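PDB 1Y71: kinase-associated protein B from Bacillus cereus, which is of unknown function but is probably an accessory protein associated with a kinase, built on an SH3-like beta domain. Local coordinates for residues T92-M103 and L121-L130. Residues are numbered along the deposited sequence; the frame is centred on the assembly and turned at random.
Sequences TESLKLALETQM and LQQLKKDYKL
K125 can be followed outward along L99, M103 and E100. Its CB lies 3.5 Å from L99 CD2, tighter than a usual carbon-carbon contact, and CG stays near the same methyl. CD then comes within 4.1 Å of M103 CE, the methyl of a selenomethionine. At the tip NZ stands 3.7 Å from E100 OE2, a long salt bridge. With CG anti to the backbone N (chi1 178°) and the chain extended beyond it, the lysine spans from the apolar contact with L99 out to the charged group of E100. K96 NZ holds the same OE2 at 2.5 Å through the syn lone pair, so one carboxylate oxygen serves two lysines. The two segments form an antiparallel helical hairpin, their axes 168° apart in direction and 10.7 Å apart at closest approach; helix 91-104 joins it to the SH3-clan sheet, A98 touching V42 of strand 34-42. At the M103 end, L121 passes M103 in the opposite direction, and both its methyls lie over one face of the Q102 amide, CD2 3.3 Å from OE1; Q102 NE2 bonds to P46 O. At the other end L95 CD2 sits over one face of the Y128 ring, 16° off the normal, a CH-pi contact; L99 CD2 reaches that ring near its plane. Y128 OH hydrogen-bonds with H45 NE2 and accepts from the backbone N of A67, which ties the tyrosine's far end to a loop. Beyond Y128 a Schellman motif, with K129 at positive phi, turns the chain so that L130 CD1 packs 3.9 Å from L95 CG, while its CD2 meets T92 CG2.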
# COMPACT_ATOMS: atom_id res chain seq x y z
N THR B 92 1.32 -6.37 5.32
CA THR B 92 1.76 -7.69 5.78
C THR B 92 2.94 -8.24 4.99
O THR B 92 3.93 -8.71 5.58
CB THR B 92 0.55 -8.68 5.80
OG1 THR B 92 -0.35 -8.22 6.81
CG2 THR B 92 0.98 -10.12 6.12
N GLU B 93 2.86 -8.15 3.66
CA GLU B 93 3.99 -8.58 2.86
C GLU B 93 5.26 -7.72 3.11
O GLU B 93 6.38 -8.25 3.09
CB GLU B 93 3.64 -8.61 1.38
CG GLU B 93 4.32 -9.77 0.62
CD GLU B 93 4.02 -11.19 1.18
OE1 GLU B 93 2.90 -11.45 1.72
OE2 GLU B 93 4.91 -12.06 1.05
N SER B 94 5.08 -6.42 3.33
CA SER B 94 6.22 -5.54 3.61
C SER B 94 6.90 -5.93 4.94
O SER B 94 8.15 -5.91 5.06
CB SER B 94 5.81 -4.05 3.61
OG SER B 94 5.03 -3.72 4.75
N LEU B 95 6.08 -6.27 5.94
CA LEU B 95 6.59 -6.71 7.25
C LEU B 95 7.36 -8.00 7.12
O LEU B 95 8.47 -8.16 7.71
CB LEU B 95 5.44 -6.85 8.24
CG LEU B 95 5.70 -7.38 9.68
CD1 LEU B 95 6.75 -6.48 10.38
CD2 LEU B 95 4.37 -7.46 10.53
N LYS B 96 6.78 -8.94 6.36
CA LYS B 96 7.46 -10.21 6.08
C LYS B 96 8.83 -9.95 5.43
O LYS B 96 9.86 -10.51 5.86
CB LYS B 96 6.57 -11.12 5.20
CG LYS B 96 7.06 -12.57 5.12
CD LYS B 96 6.15 -13.42 4.15
CE LYS B 96 6.78 -14.84 3.87
NZ LYS B 96 8.12 -14.73 3.14
N LEU B 97 8.84 -9.12 4.40
CA LEU B 97 10.08 -8.73 3.71
C LEU B 97 11.09 -8.04 4.61
O LEU B 97 12.25 -8.47 4.71
CB LEU B 97 9.79 -7.85 2.50
CG LEU B 97 11.00 -7.37 1.67
CD1 LEU B 97 11.68 -8.56 0.95
CD2 LEU B 97 10.61 -6.30 0.64
N ALA B 98 10.66 -6.97 5.29
CA ALA B 98 11.52 -6.23 6.21
C ALA B 98 12.21 -7.16 7.24
O ALA B 98 13.42 -7.07 7.54
CB ALA B 98 10.69 -5.15 6.94
N LEU B 99 11.45 -8.10 7.76
CA LEU B 99 11.94 -9.04 8.73
C LEU B 99 12.96 -10.01 8.14
O LEU B 99 14.01 -10.28 8.75
CB LEU B 99 10.76 -9.82 9.31
CG LEU B 99 10.99 -10.54 10.62
CD1 LEU B 99 11.35 -9.54 11.68
CD2 LEU B 99 9.68 -11.34 10.99
N GLU B 100 12.66 -10.54 6.96
CA GLU B 100 13.60 -11.46 6.29
C GLU B 100 14.91 -10.74 5.98
O GLU B 100 16.01 -11.30 6.22
CB GLU B 100 12.98 -12.12 5.06
CG GLU B 100 12.01 -13.24 5.46
CD GLU B 100 10.94 -13.54 4.43
OE1 GLU B 100 10.95 -12.93 3.32
OE2 GLU B 100 10.08 -14.41 4.73
N THR B 101 14.80 -9.49 5.54
CA THR B 101 15.98 -8.64 5.28
C THR B 101 16.86 -8.47 6.50
O THR B 101 18.10 -8.67 6.43
CB THR B 101 15.55 -7.26 4.65
OG1 THR B 101 14.95 -7.52 3.40
CG2 THR B 101 16.71 -6.28 4.46
N GLN B 102 16.24 -8.13 7.63
CA GLN B 102 16.97 -7.94 8.87
C GLN B 102 17.64 -9.24 9.33
O GLN B 102 18.80 -9.24 9.78
CB GLN B 102 16.05 -7.44 9.97
CG GLN B 102 16.81 -7.08 11.27
CD GLN B 102 15.89 -6.51 12.31
OE1 GLN B 102 14.67 -6.59 12.18
NE2 GLN B 102 16.45 -5.89 13.31
N MSE B 103 16.89 -10.34 9.25
CA MSE B 103 17.45 -11.64 9.58
C MSE B 103 18.64 -12.01 8.72
O MSE B 103 19.66 -12.43 9.26
CB MSE B 103 16.38 -12.72 9.56
CG MSE B 103 15.41 -12.58 10.72
SE MSE B 103 14.10 -14.03 10.84
CE MSE B 103 13.09 -13.75 9.24
N LEU B 121 14.03 -12.18 16.48
CA LEU B 121 13.29 -12.00 15.22
C LEU B 121 12.57 -13.26 14.80
O LEU B 121 11.47 -13.18 14.25
CB LEU B 121 14.20 -11.49 14.10
CG LEU B 121 14.92 -10.16 14.39
CD1 LEU B 121 16.11 -9.94 13.50
CD2 LEU B 121 13.94 -8.99 14.32
N GLN B 122 13.18 -14.42 15.05
CA GLN B 122 12.52 -15.69 14.70
C GLN B 122 11.18 -15.84 15.45
O GLN B 122 10.18 -16.24 14.87
CB GLN B 122 13.44 -16.90 14.96
CG GLN B 122 14.59 -17.06 13.96
CD GLN B 122 15.60 -18.13 14.38
OE1 GLN B 122 16.08 -18.15 15.53
NE2 GLN B 122 15.94 -19.03 13.45
N GLN B 123 11.17 -15.48 16.72
CA GLN B 123 9.94 -15.50 17.51
C GLN B 123 8.94 -14.46 17.04
O GLN B 123 7.74 -14.75 16.91
CB GLN B 123 10.22 -15.28 19.00
CG GLN B 123 8.99 -15.51 19.90
CD GLN B 123 8.33 -16.86 19.65
OE1 GLN B 123 9.00 -17.88 19.56
NE2 GLN B 123 6.99 -16.87 19.52
N LEU B 124 9.43 -13.23 16.83
CA LEU B 124 8.57 -12.14 16.35
C LEU B 124 7.82 -12.56 15.08
O LEU B 124 6.63 -12.28 14.93
CB LEU B 124 9.38 -10.87 16.09
CG LEU B 124 9.57 -9.87 17.22
CD1 LEU B 124 10.37 -8.73 16.70
CD2 LEU B 124 8.22 -9.38 17.76
N LYS B 125 8.53 -13.25 14.19
CA LYS B 125 7.97 -13.78 12.96
C LYS B 125 6.76 -14.68 13.24
O LYS B 125 5.76 -14.65 12.51
CB LYS B 125 9.05 -14.55 12.19
CG LYS B 125 8.55 -15.19 10.90
CD LYS B 125 9.65 -15.85 10.09
CE LYS B 125 9.04 -16.56 8.87
NZ LYS B 125 9.97 -16.66 7.70
N LYS B 126 6.83 -15.46 14.32
CA LYS B 126 5.73 -16.33 14.70
C LYS B 126 4.60 -15.50 15.31
O LYS B 126 3.43 -15.71 14.99
CB LYS B 126 6.21 -17.43 15.65
CG LYS B 126 7.29 -18.30 15.02
CD LYS B 126 7.71 -19.44 15.96
CE LYS B 126 8.72 -20.36 15.29
NZ LYS B 126 9.42 -21.21 16.30
N ASP B 127 4.97 -14.54 16.16
CA ASP B 127 4.01 -13.67 16.82
C ASP B 127 3.17 -12.83 15.85
O ASP B 127 1.98 -12.61 16.07
CB ASP B 127 4.72 -12.76 17.80
CG ASP B 127 5.43 -13.53 18.92
OD1 ASP B 127 5.13 -14.73 19.10
OD2 ASP B 127 6.26 -12.92 19.61
N TYR B 128 3.81 -12.38 14.77
CA TYR B 128 3.16 -11.57 13.75
C TYR B 128 2.18 -12.34 12.85
O TYR B 128 1.44 -11.72 12.07
CB TYR B 128 4.20 -10.97 12.83
CG TYR B 128 5.08 -9.89 13.43
CD1 TYR B 128 4.58 -8.97 14.34
CD2 TYR B 128 6.39 -9.74 13.00
CE1 TYR B 128 5.39 -7.94 14.85
CE2 TYR B 128 7.21 -8.72 13.49
CZ TYR B 128 6.70 -7.83 14.40
OH TYR B 128 7.53 -6.84 14.87
N LYS B 129 2.25 -13.67 12.93
CA LYS B 129 1.44 -14.59 12.10
C LYS B 129 2.05 -14.89 10.73
O LYS B 129 1.33 -15.32 9.82
CB LYS B 129 0.00 -14.07 11.94
CG LYS B 129 -1.00 -14.69 12.87
CD LYS B 129 -0.63 -14.64 14.34
CE LYS B 129 -1.36 -15.73 15.08
NZ LYS B 129 -0.92 -15.85 16.48
N LEU B 130 3.36 -14.68 10.59
CA LEU B 130 4.05 -14.84 9.29
C LEU B 130 4.93 -16.10 9.19
O LEU B 130 5.22 -16.78 10.20
CB LEU B 130 4.91 -13.61 8.97
CG LEU B 130 4.47 -12.22 9.46
CD1 LEU B 130 5.62 -11.23 9.41
CD2 LEU B 130 3.29 -11.70 8.66
OXT LEU B 130 5.39 -16.46 8.09